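Local coordinates for protein lactate dehydrogenase, adjacent gene encodes predicted malate dehydrogenase (Cryptosporidium parvum, PDB 4ND1) that probably interconverts (S)-lactate and pyruvate with NAD as cofactor, as an L-lactate dehydrogenase of the LDH/MDH superfamily, at residues I120-D125 with G175-G180; S152-F157 with V169-I174; S262-V267 with I286-L291. All coordinates share one frame; numbering follows the deposited sequence.

Contact 1: I120-D125 with G175-G180. With NAD (nicotinamide-adenine-dinucleotide), chain C; OXM (oxamic acid), chain D.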
loop_
_atom_site.group_PDB
_atom_site.type_symbol
_atom_site.label_atom_id
_atom_site.label_comp_id
_atom_site.label_asym_id
_atom_site.label_seq_id
_atom_site.Cartn_x
_atom_site.Cartn_y
_atom_site.Cartn_z
ATOM N N ILE A 120 13.772 21.548 -6.612
ATOM C CA ILE A 120 14.374 21.161 -5.333
ATOM C C ILE A 120 15.728 21.851 -5.135
ATOM O O ILE A 120 16.055 22.256 -4.024
ATOM C CB ILE A 120 14.530 19.628 -5.224
ATOM C CG1 ILE A 120 13.154 18.959 -5.341
ATOM C CG2 ILE A 120 15.216 19.241 -3.915
ATOM C CD1 ILE A 120 13.169 17.453 -5.218
ATOM N N THR A 121 16.502 21.968 -6.217
ATOM C CA THR A 121 17.778 22.685 -6.240
ATOM C C THR A 121 17.785 23.939 -5.362
ATOM O O THR A 121 16.897 24.775 -5.459
ATOM C CB THR A 121 18.121 23.109 -7.685
ATOM O OG1 THR A 121 17.985 21.987 -8.565
ATOM C CG2 THR A 121 19.536 23.662 -7.779
ATOM N N ASN A 122 18.798 24.056 -4.513
ATOM C CA ASN A 122 18.977 25.239 -3.671
ATOM C C ASN A 122 19.788 26.334 -4.374
ATOM O O ASN A 122 20.505 26.042 -5.331
ATOM C CB ASN A 122 19.659 24.853 -2.354
ATOM C CG ASN A 122 18.664 24.462 -1.275
ATOM O OD1 ASN A 122 17.603 25.072 -1.145
ATOM N ND2 ASN A 122 19.010 23.452 -0.488
ATOM N N PRO A 123 19.662 27.602 -3.923
ATOM C CA PRO A 123 18.762 28.086 -2.862
ATOM C C PRO A 123 17.316 28.092 -3.345
ATOM O O PRO A 123 16.953 28.875 -4.231
ATOM C CB PRO A 123 19.262 29.509 -2.593
ATOM C CG PRO A 123 19.884 29.935 -3.877
ATOM C CD PRO A 123 20.465 28.695 -4.498
ATOM N N LEU A 124 16.507 27.224 -2.742
ATOM C CA LEU A 124 15.212 26.806 -3.287
ATOM C C LEU A 124 14.343 27.924 -3.857
ATOM O O LEU A 124 14.016 27.905 -5.050
ATOM C CB LEU A 124 14.427 26.031 -2.214
ATOM C CG LEU A 124 13.097 25.361 -2.576
ATOM C CD1 LEU A 124 11.913 26.323 -2.562
ATOM C CD2 LEU A 124 13.191 24.638 -3.911
ATOM N N ASP A 125 13.962 28.884 -3.020
ATOM C CA ASP A 125 12.946 29.872 -3.413
ATOM C C ASP A 125 13.406 30.750 -4.579
ATOM O O ASP A 125 12.632 31.032 -5.498
ATOM C CB ASP A 125 12.533 30.742 -2.222
ATOM C CG ASP A 125 11.990 29.923 -1.070
ATOM O OD1 ASP A 125 10.756 29.750 -0.976
ATOM O OD2 ASP A 125 12.809 29.429 -0.273
ATOM N N GLY A 175 7.322 30.818 4.476
ATOM C CA GLY A 175 8.448 31.683 4.130
ATOM C C GLY A 175 9.515 30.930 3.359
ATOM O O GLY A 175 9.290 29.809 2.891
ATOM N N GLY A 176 10.683 31.550 3.226
ATOM C CA GLY A 176 11.766 30.998 2.415
ATOM C C GLY A 176 12.453 29.817 3.073
ATOM O O GLY A 176 12.526 29.736 4.296
ATOM N N HIS A 177 12.956 28.903 2.249
ATOM C CA HIS A 177 13.671 27.725 2.721
ATOM C C HIS A 177 15.094 28.127 3.115
ATOM O O HIS A 177 16.053 27.867 2.388
ATOM C CB HIS A 177 13.673 26.649 1.627
ATOM C CG HIS A 177 14.255 25.337 2.056
ATOM N ND1 HIS A 177 13.730 24.593 3.089
ATOM C CD2 HIS A 177 15.299 24.625 1.572
ATOM C CE1 HIS A 177 14.438 23.487 3.237
ATOM N NE2 HIS A 177 15.395 23.481 2.328
ATOM N N GLY A 178 15.208 28.779 4.269
ATOM C CA GLY A 178 16.491 29.245 4.793
ATOM C C GLY A 178 16.421 29.407 6.297
ATOM O O GLY A 178 15.502 28.899 6.930
ATOM N N ASP A 179 17.386 30.113 6.874
ATOM C CA ASP A 179 17.368 30.411 8.311
ATOM C C ASP A 179 16.110 31.194 8.704
ATOM O O ASP A 179 15.617 31.063 9.822
ATOM C CB ASP A 179 18.619 31.200 8.723
ATOM C CG ASP A 179 19.893 30.372 8.646
ATOM O OD1 ASP A 179 19.813 29.163 8.355
ATOM O OD2 ASP A 179 20.984 30.933 8.878
ATOM N N GLY A 180 15.587 31.991 7.777
ATOM C CA GLY A 180 14.404 32.804 8.032
ATOM C C GLY A 180 13.059 32.098 7.978
ATOM O O GLY A 180 12.031 32.735 8.195
HETATM P PA NAD C . 23.853 15.489 -5.558
HETATM O O1A NAD C . 23.764 14.154 -4.877
HETATM O O2A NAD C . 25.182 16.190 -5.684
HETATM O O5B NAD C . 23.180 15.367 -7.000
HETATM C C5B NAD C . 23.220 16.440 -7.931
HETATM C C4B NAD C . 23.191 15.812 -9.312
HETATM O O4B NAD C . 22.980 16.819 -10.296
HETATM C C3B NAD C . 24.499 15.109 -9.666
HETATM O O3B NAD C . 24.248 13.742 -9.995
HETATM C C2B NAD C . 25.034 15.860 -10.871
HETATM O O2B NAD C . 25.664 15.005 -11.829
HETATM C C1B NAD C . 23.770 16.478 -11.435
HETATM N N9A NAD C . 23.993 17.652 -12.302
HETATM C C8A NAD C . 24.953 18.593 -12.219
HETATM N N7A NAD C . 24.796 19.504 -13.214
HETATM C C5A NAD C . 23.722 19.147 -13.940
HETATM C C6A NAD C . 22.997 19.660 -15.122
HETATM N N6A NAD C . 23.402 20.782 -15.759
HETATM N N1A NAD C . 21.913 18.970 -15.545
HETATM C C2A NAD C . 21.484 17.850 -14.938
HETATM N N3A NAD C . 22.101 17.332 -13.862
HETATM C C4A NAD C . 23.198 17.924 -13.331
HETATM O O3 NAD C . 22.858 16.542 -4.853
HETATM P PN NAD C . 21.563 16.126 -3.991
HETATM O O1N NAD C . 22.028 15.620 -2.646
HETATM O O2N NAD C . 20.651 15.266 -4.820
HETATM O O5D NAD C . 20.841 17.549 -3.811
HETATM C C5D NAD C . 20.295 18.179 -4.961
HETATM C C4D NAD C . 19.932 19.622 -4.644
HETATM O O4D NAD C . 18.825 19.648 -3.739
HETATM C C3D NAD C . 21.060 20.393 -3.967
HETATM O O3D NAD C . 21.183 21.671 -4.583
HETATM C C2D NAD C . 20.614 20.538 -2.525
HETATM O O2D NAD C . 21.098 21.735 -1.918
HETATM C C1D NAD C . 19.104 20.572 -2.685
HETATM N N1N NAD C . 18.284 20.225 -1.519
HETATM C C2N NAD C . 17.127 20.888 -1.387
HETATM C C3N NAD C . 16.261 20.635 -0.330
HETATM C C7N NAD C . 14.961 21.376 -0.194
HETATM O O7N NAD C . 14.318 21.232 0.831
HETATM N N7N NAD C . 14.488 22.155 -1.174
HETATM C C4N NAD C . 16.614 19.658 0.598
HETATM C C5N NAD C . 17.816 18.974 0.445
HETATM C C6N NAD C . 18.640 19.276 -0.634
HETATM C C1 OXM D . 18.516 21.367 2.785
HETATM N N1 OXM D . 19.766 20.932 2.679
HETATM O O1 OXM D . 18.066 22.241 2.066
HETATM C C2 OXM D . 17.669 20.753 3.797
HETATM O O2 OXM D . 17.993 19.625 4.230
HETATM O O3 OXM D . 16.657 21.372 4.204
HETATM O O HOH W 1 10.013 27.618 0.854
#
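Leu-124 and Asp-125, in the first turn of helix 124-135, face Gly-176 and His-177 of an irregular loop, with the CA atoms of Asp-125 and Gly-176 6.1 Å apart, and a cis peptide before Pro-123, the N-cap residue, turns the chain into that helix. The main polar link is the bond from His-177 N to Asp-125 OD2, 2.6 Å long and almost straight (171°), which uses the syn side of the carboxylate with the donor somewhat out of its plane. Asp-125 OD1 accepts from Ser-258, so both oxygens of this buried carboxylate have a partner. Beside this bond, Leu-124 CB packs on His-177 CB at 4.0 Å.

This is the active-site junction of the lactate dehydrogenase fold, where the Rossmann domain brings Asn-122 and the C-terminal domain brings His-177, the predicted proton acceptor. The imidazole reaches the ligands because its CG lies anti to the backbone N (chi1 -174°). NE2 donates to O1 of the oxamic acid at 3.0 Å, and on the other side of the ring ND1 is bonded to Asp-150. Asn-122 ND2 sends a second bond to O1, also 3.0 Å, and another to the nicotinamide ribose O2D. Its amide is nearly coplanar with the imidazole, 14° apart, and OD1 sits at the ring edge, 3.6 Å from His-177 CD2. The same OD1 accepts from Leu-124 N in an Asx turn, using an in-plane lone pair, which fixes the amide's rotation. The nicotinamide N7N donates to Ile-120 O at 3.3 Å.

Contact 2: S152-F157 with V169-I174. With OXM (oxamic acid), chain D.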
loop_
_atom_site.group_PDB
_atom_site.type_symbol
_atom_site.label_atom_id
_atom_site.label_comp_id
_atom_site.label_asym_id
_atom_site.label_seq_id
_atom_site.Cartn_x
_atom_site.Cartn_y
_atom_site.Cartn_z
ATOM N N SER A 152 7.348 18.805 7.792
ATOM C CA SER A 152 7.471 17.423 8.247
ATOM C C SER A 152 8.430 17.331 9.425
ATOM O O SER A 152 8.166 16.612 10.395
ATOM C CB SER A 152 7.941 16.506 7.118
ATOM O OG SER A 152 6.933 16.358 6.135
ATOM N N ARG A 153 9.540 18.060 9.334
ATOM C CA ARG A 153 10.503 18.133 10.429
ATOM C C ARG A 153 9.869 18.787 11.653
ATOM O O ARG A 153 9.991 18.287 12.770
ATOM C CB ARG A 153 11.743 18.915 9.997
ATOM C CG ARG A 153 12.612 18.169 9.005
ATOM C CD ARG A 153 13.596 19.089 8.312
ATOM N NE ARG A 153 14.602 18.332 7.574
ATOM C CZ ARG A 153 15.487 18.863 6.733
ATOM N NH1 ARG A 153 15.511 20.173 6.503
ATOM N NH2 ARG A 153 16.354 18.066 6.108
ATOM N N PHE A 154 9.176 19.897 11.422
ATOM C CA PHE A 154 8.466 20.619 12.475
ATOM C C PHE A 154 7.462 19.693 13.169
ATOM O O PHE A 154 7.475 19.563 14.394
ATOM C CB PHE A 154 7.777 21.851 11.862
ATOM C CG PHE A 154 7.216 22.830 12.865
ATOM C CD1 PHE A 154 7.815 23.038 14.101
ATOM C CD2 PHE A 154 6.099 23.588 12.534
ATOM C CE1 PHE A 154 7.288 23.955 14.995
ATOM C CE2 PHE A 154 5.571 24.508 13.425
ATOM C CZ PHE A 154 6.166 24.691 14.657
ATOM N N ARG A 155 6.634 19.015 12.377
ATOM C CA ARG A 155 5.652 18.061 12.905
ATOM C C ARG A 155 6.306 16.924 13.686
ATOM O O ARG A 155 5.826 16.537 14.751
ATOM C CB ARG A 155 4.828 17.450 11.773
ATOM C CG ARG A 155 3.901 18.417 11.061
ATOM C CD ARG A 155 3.329 17.780 9.801
ATOM N NE ARG A 155 2.251 16.845 10.108
ATOM C CZ ARG A 155 1.581 16.132 9.207
ATOM N NH1 ARG A 155 1.880 16.216 7.913
ATOM N NH2 ARG A 155 0.603 15.328 9.603
ATOM N N THR A 156 7.398 16.395 13.142
ATOM C CA THR A 156 8.096 15.254 13.730
ATOM C C THR A 156 8.693 15.576 15.098
ATOM O O THR A 156 8.589 14.774 16.026
ATOM C CB THR A 156 9.213 14.752 12.789
ATOM O OG1 THR A 156 8.621 14.228 11.597
ATOM C CG2 THR A 156 10.054 13.661 13.447
ATOM N N PHE A 157 9.326 16.740 15.211
ATOM C CA PHE A 157 9.933 17.162 16.467
ATOM C C PHE A 157 8.878 17.392 17.546
ATOM O O PHE A 157 9.087 17.046 18.704
ATOM C CB PHE A 157 10.782 18.425 16.273
ATOM C CG PHE A 157 11.925 18.262 15.296
ATOM C CD1 PHE A 157 12.578 17.040 15.137
ATOM C CD2 PHE A 157 12.370 19.346 14.556
ATOM C CE1 PHE A 157 13.626 16.906 14.244
ATOM C CE2 PHE A 157 13.424 19.216 13.668
ATOM C CZ PHE A 157 14.052 17.993 13.511
ATOM N N VAL A 169 -0.241 15.404 14.140
ATOM C CA VAL A 169 0.187 16.769 14.417
ATOM C C VAL A 169 -0.011 17.618 13.168
ATOM O O VAL A 169 0.500 17.286 12.090
ATOM C CB VAL A 169 1.661 16.833 14.845
ATOM C CG1 VAL A 169 2.067 18.270 15.148
ATOM C CG2 VAL A 169 1.903 15.940 16.054
ATOM N N SER A 170 -0.777 18.698 13.313
ATOM C CA SER A 170 -0.923 19.699 12.264
ATOM C C SER A 170 0.036 20.835 12.568
ATOM O O SER A 170 -0.041 21.434 13.636
ATOM C CB SER A 170 -2.355 20.229 12.214
ATOM O OG SER A 170 -2.512 21.159 11.155
ATOM N N ALA A 171 0.948 21.117 11.641
ATOM C CA ALA A 171 1.947 22.167 11.834
ATOM C C ALA A 171 2.566 22.586 10.503
ATOM O O ALA A 171 2.958 21.734 9.699
ATOM C CB ALA A 171 3.029 21.693 12.790
ATOM N N ASN A 172 2.658 23.897 10.286
ATOM C CA ASN A 172 3.172 24.455 9.042
ATOM C C ASN A 172 4.465 25.236 9.243
ATOM O O ASN A 172 4.674 25.851 10.287
ATOM C CB ASN A 172 2.126 25.383 8.416
ATOM C CG ASN A 172 1.009 24.624 7.726
ATOM O OD1 ASN A 172 1.237 23.922 6.738
ATOM N ND2 ASN A 172 -0.208 24.761 8.238
ATOM N N VAL A 173 5.331 25.191 8.233
ATOM C CA VAL A 173 6.446 26.124 8.113
ATOM C C VAL A 173 6.225 26.908 6.823
ATOM O O VAL A 173 5.907 26.320 5.789
ATOM C CB VAL A 173 7.812 25.411 8.064
ATOM C CG1 VAL A 173 8.938 26.422 7.918
ATOM C CG2 VAL A 173 8.027 24.568 9.310
ATOM N N ILE A 174 6.369 28.230 6.897
ATOM C CA ILE A 174 6.146 29.114 5.748
ATOM C C ILE A 174 7.355 30.023 5.541
ATOM O O ILE A 174 8.294 30.004 6.331
ATOM C CB ILE A 174 4.870 29.968 5.919
ATOM C CG1 ILE A 174 4.943 30.814 7.194
ATOM C CG2 ILE A 174 3.636 29.077 5.940
ATOM C CD1 ILE A 174 3.805 31.799 7.330
HETATM C C1 OXM D . 18.516 21.367 2.785
HETATM N N1 OXM D . 19.766 20.932 2.679
HETATM O O1 OXM D . 18.066 22.241 2.066
HETATM C C2 OXM D . 17.669 20.753 3.797
HETATM O O2 OXM D . 17.993 19.625 4.230
HETATM O O3 OXM D . 16.657 21.372 4.204
#
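Phe-154 brings CD2 obliquely onto Ala-171 CB, at 3.6 Å, and the same CD2 lies 3.5 Å from Asn-172 O. The packing is that of a helix on a sheet in the alpha/beta C-terminal domain of the LDH/MDH superfamily: helix 147-162 packs on strand 169-174, which is interrupted by a bulge or short loop. With CG opposite the backbone N (chi1 -169°), the phenyl group extends from the helix toward the strand, and Phe-154 CB meets Val-173 CG2 at 3.7 Å. Pro-183 of the adjoining strand and Thr-216 of helix 206-227 also pack on the Phe-154 side chain.

One residue along, Arg-155 runs beside the strand. Its methylene CG touches Ala-171 CB at 3.8 Å, so this alanine is flanked by the aromatic ring and by an aliphatic stem. Meanwhile, Val-169 turns toward the helix and packs there on Ile-158 and Ala-159.

The end of Arg-153, on the same helix, leads away from the strand to the active site. Its chain is extended from CG to NE, and its guanidinium meets the oxamic acid carboxylate edge-on through two bonds, NH1 to O3 at 2.8 Å and NH2 to O2 at 2.9 Å. This paired grip fixes the carboxylate's orientation; the same arginine binds lactate and pyruvate. Arg-155, by contrast, bends at chi3, bringing NE to Val-169 O at 2.7 Å; NE lies nearly in line with the C=O bond, yet the hydrogen bond is bent (133°), with the oxygen 28° out of the guanidinium plane, and NH2 adds a weak bond to the same oxygen.

Contact 3: S262-V267 with I286-L291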
loop_
_atom_site.group_PDB
_atom_site.type_symbol
_atom_site.label_atom_id
_atom_site.label_comp_id
_atom_site.label_asym_id
_atom_site.label_seq_id
_atom_site.Cartn_x
_atom_site.Cartn_y
_atom_site.Cartn_z
ATOM N N SER A 262 0.771 36.333 -4.675
ATOM C CA SER A 262 0.537 37.712 -5.128
ATOM C C SER A 262 -0.579 38.461 -4.383
ATOM O O SER A 262 -0.532 39.687 -4.298
ATOM C CB SER A 262 0.277 37.743 -6.641
ATOM O OG SER A 262 -0.962 37.148 -6.970
ATOM N N ASN A 263 -1.570 37.749 -3.852
ATOM C CA ASN A 263 -2.693 38.403 -3.164
ATOM C C ASN A 263 -2.921 37.873 -1.745
ATOM O O ASN A 263 -4.049 37.861 -1.251
ATOM C CB ASN A 263 -3.973 38.252 -4.000
ATOM C CG ASN A 263 -3.843 38.860 -5.389
ATOM O OD1 ASN A 263 -3.176 39.878 -5.577
ATOM N ND2 ASN A 263 -4.492 38.240 -6.369
ATOM N N HIS A 264 -1.846 37.434 -1.094
ATOM C CA HIS A 264 -1.921 36.896 0.265
ATOM C C HIS A 264 -0.673 37.280 1.044
ATOM O O HIS A 264 0.344 37.655 0.455
ATOM C CB HIS A 264 -2.054 35.364 0.255
ATOM C CG HIS A 264 -3.114 34.846 -0.667
ATOM N ND1 HIS A 264 -4.391 34.554 -0.241
ATOM C CD2 HIS A 264 -3.084 34.561 -1.990
ATOM C CE1 HIS A 264 -5.105 34.114 -1.263
ATOM N NE2 HIS A 264 -4.336 34.113 -2.337
ATOM N N TYR A 265 -0.761 37.187 2.371
ATOM C CA TYR A 265 0.376 37.442 3.265
ATOM C C TYR A 265 1.065 38.797 3.033
ATOM O O TYR A 265 2.257 38.952 3.315
ATOM C CB TYR A 265 1.396 36.296 3.162
ATOM C CG TYR A 265 0.836 34.948 3.557
ATOM C CD1 TYR A 265 0.442 34.022 2.593
ATOM C CD2 TYR A 265 0.694 34.599 4.897
ATOM C CE1 TYR A 265 -0.074 32.788 2.955
ATOM C CE2 TYR A 265 0.178 33.370 5.268
ATOM C CZ TYR A 265 -0.206 32.468 4.294
ATOM O OH TYR A 265 -0.716 31.245 4.664
ATOM N N GLY A 266 0.308 39.773 2.530
ATOM C CA GLY A 266 0.827 41.120 2.284
ATOM C C GLY A 266 1.987 41.222 1.305
ATOM O O GLY A 266 2.828 42.110 1.436
ATOM N N VAL A 267 2.041 40.319 0.327
ATOM C CA VAL A 267 3.045 40.394 -0.741
ATOM C C VAL A 267 2.343 40.486 -2.089
ATOM O O VAL A 267 1.228 39.992 -2.244
ATOM C CB VAL A 267 4.025 39.200 -0.719
ATOM C CG1 VAL A 267 4.838 39.215 0.564
ATOM C CG2 VAL A 267 3.299 37.868 -0.874
ATOM N N ILE A 286 -4.005 29.379 -2.723
ATOM C CA ILE A 286 -3.165 29.581 -1.546
ATOM C C ILE A 286 -4.053 29.875 -0.340
ATOM O O ILE A 286 -4.996 30.662 -0.434
ATOM C CB ILE A 286 -2.153 30.732 -1.752
ATOM C CG1 ILE A 286 -1.128 30.351 -2.828
ATOM C CG2 ILE A 286 -1.440 31.072 -0.444
ATOM C CD1 ILE A 286 -0.259 31.501 -3.289
ATOM N N LEU A 287 -3.749 29.228 0.783
ATOM C CA LEU A 287 -4.494 29.423 2.022
ATOM C C LEU A 287 -3.790 30.451 2.887
ATOM O O LEU A 287 -2.558 30.526 2.897
ATOM C CB LEU A 287 -4.617 28.110 2.797
ATOM C CG LEU A 287 -5.348 26.959 2.105
ATOM C CD1 LEU A 287 -5.393 25.748 3.024
ATOM C CD2 LEU A 287 -6.753 27.368 1.687
ATOM N N GLU A 288 -4.577 31.232 3.621
ATOM C CA GLU A 288 -4.036 32.271 4.484
ATOM C C GLU A 288 -4.176 31.883 5.948
ATOM O O GLU A 288 -5.281 31.828 6.485
ATOM C CB GLU A 288 -4.733 33.601 4.216
ATOM C CG GLU A 288 -4.028 34.787 4.853
ATOM C CD GLU A 288 -4.294 36.086 4.121
ATOM O OE1 GLU A 288 -5.455 36.313 3.707
ATOM O OE2 GLU A 288 -3.336 36.873 3.959
ATOM N N LEU A 289 -3.043 31.608 6.582
ATOM C CA LEU A 289 -3.008 31.259 7.994
ATOM C C LEU A 289 -3.254 32.499 8.843
ATOM O O LEU A 289 -3.000 33.624 8.406
ATOM C CB LEU A 289 -1.647 30.659 8.364
ATOM C CG LEU A 289 -1.266 29.321 7.722
ATOM C CD1 LEU A 289 0.228 29.075 7.864
ATOM C CD2 LEU A 289 -2.056 28.175 8.340
ATOM N N ASP A 290 -3.756 32.284 10.054
ATOM C CA ASP A 290 -3.866 33.352 11.038
ATOM C C ASP A 290 -2.540 33.446 11.780
ATOM O O ASP A 290 -2.263 32.645 12.668
ATOM C CB ASP A 290 -5.008 33.079 12.018
ATOM C CG ASP A 290 -5.082 34.112 13.127
ATOM O OD1 ASP A 290 -4.704 33.781 14.272
ATOM O OD2 ASP A 290 -5.494 35.260 12.849
ATOM N N LEU A 291 -1.717 34.415 11.400
ATOM C CA LEU A 291 -0.419 34.615 12.026
ATOM C C LEU A 291 -0.523 35.668 13.121
ATOM O O LEU A 291 -1.328 36.594 13.026
ATOM C CB LEU A 291 0.615 35.059 10.982
ATOM C CG LEU A 291 0.817 34.127 9.782
ATOM C CD1 LEU A 291 1.762 34.751 8.767
ATOM C CD2 LEU A 291 1.340 32.776 10.245
#
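Tyr-265 OH both gives and accepts a hydrogen bond: it donates to Leu-287 O at 2.7 Å and accepts from Leu-289 N at 3.0 Å, the latter nearly straight at 162°. The phenol thus bridges two backbone groups on either side of Glu-288, in a segment with little regular structure of its own. The backbone of the tyrosine is held as well, since Tyr-265 N donates to Glu-288 OE2 at 3.0 Å, approaching from above the carboxylate plane. Setting CG anti to the backbone N (chi1 -168°) places Glu-288 CG over one face of the phenol ring, and the extended chain beyond it takes OE2 on to Tyr-265 N.

Around these bonds, aliphatic groups line the ring's edges: Ile-286 CG2 is 4.0 Å from Tyr-265 CE1, and Leu-291 CD1 is 4.0 Å from Tyr-265 CD2. Ile-286 also turns its CB over one face of the His-264 imidazole in a CH-pi contact, 4.2 Å from the ring centroid and displaced toward the rim. Farther out, Met-272 and Val-274 of strand 270-279 and Leu-299 of helix 293-314 pack on Tyr-265, while Leu-287 and Leu-289 touch a neighbouring subunit. His-264 to Val-267 form a type I' turn, common in beta hairpins, here inside the longer loop that links antiparallel strands 253-261 and 270-279 of the C-terminal domain.

Overall arrangement
From the N terminus, the chain builds five of the six parallel Rossmann strands, the fifth 116-119, before 120-125 opens contact 1; this closes 50 residues later at 175-180, joining the nucleotide-binding and C-terminal domains. Contact 2 lies within that span, joining helix 147-162 to strand 169-174 across a short connection, and 175-180 follows directly from its second segment. Both contacts touch the oxamic acid, contact 1 from two loops and contact 2 from helix 147-162. Contact 3 comes later in series, tying the loop after strand 253-261 to the approach to helix 293-314. It meets contact 2 through packing of Ile-174 and Asn-172 on Leu-289 and Leu-291, and both contacts border the same neighbouring subunit.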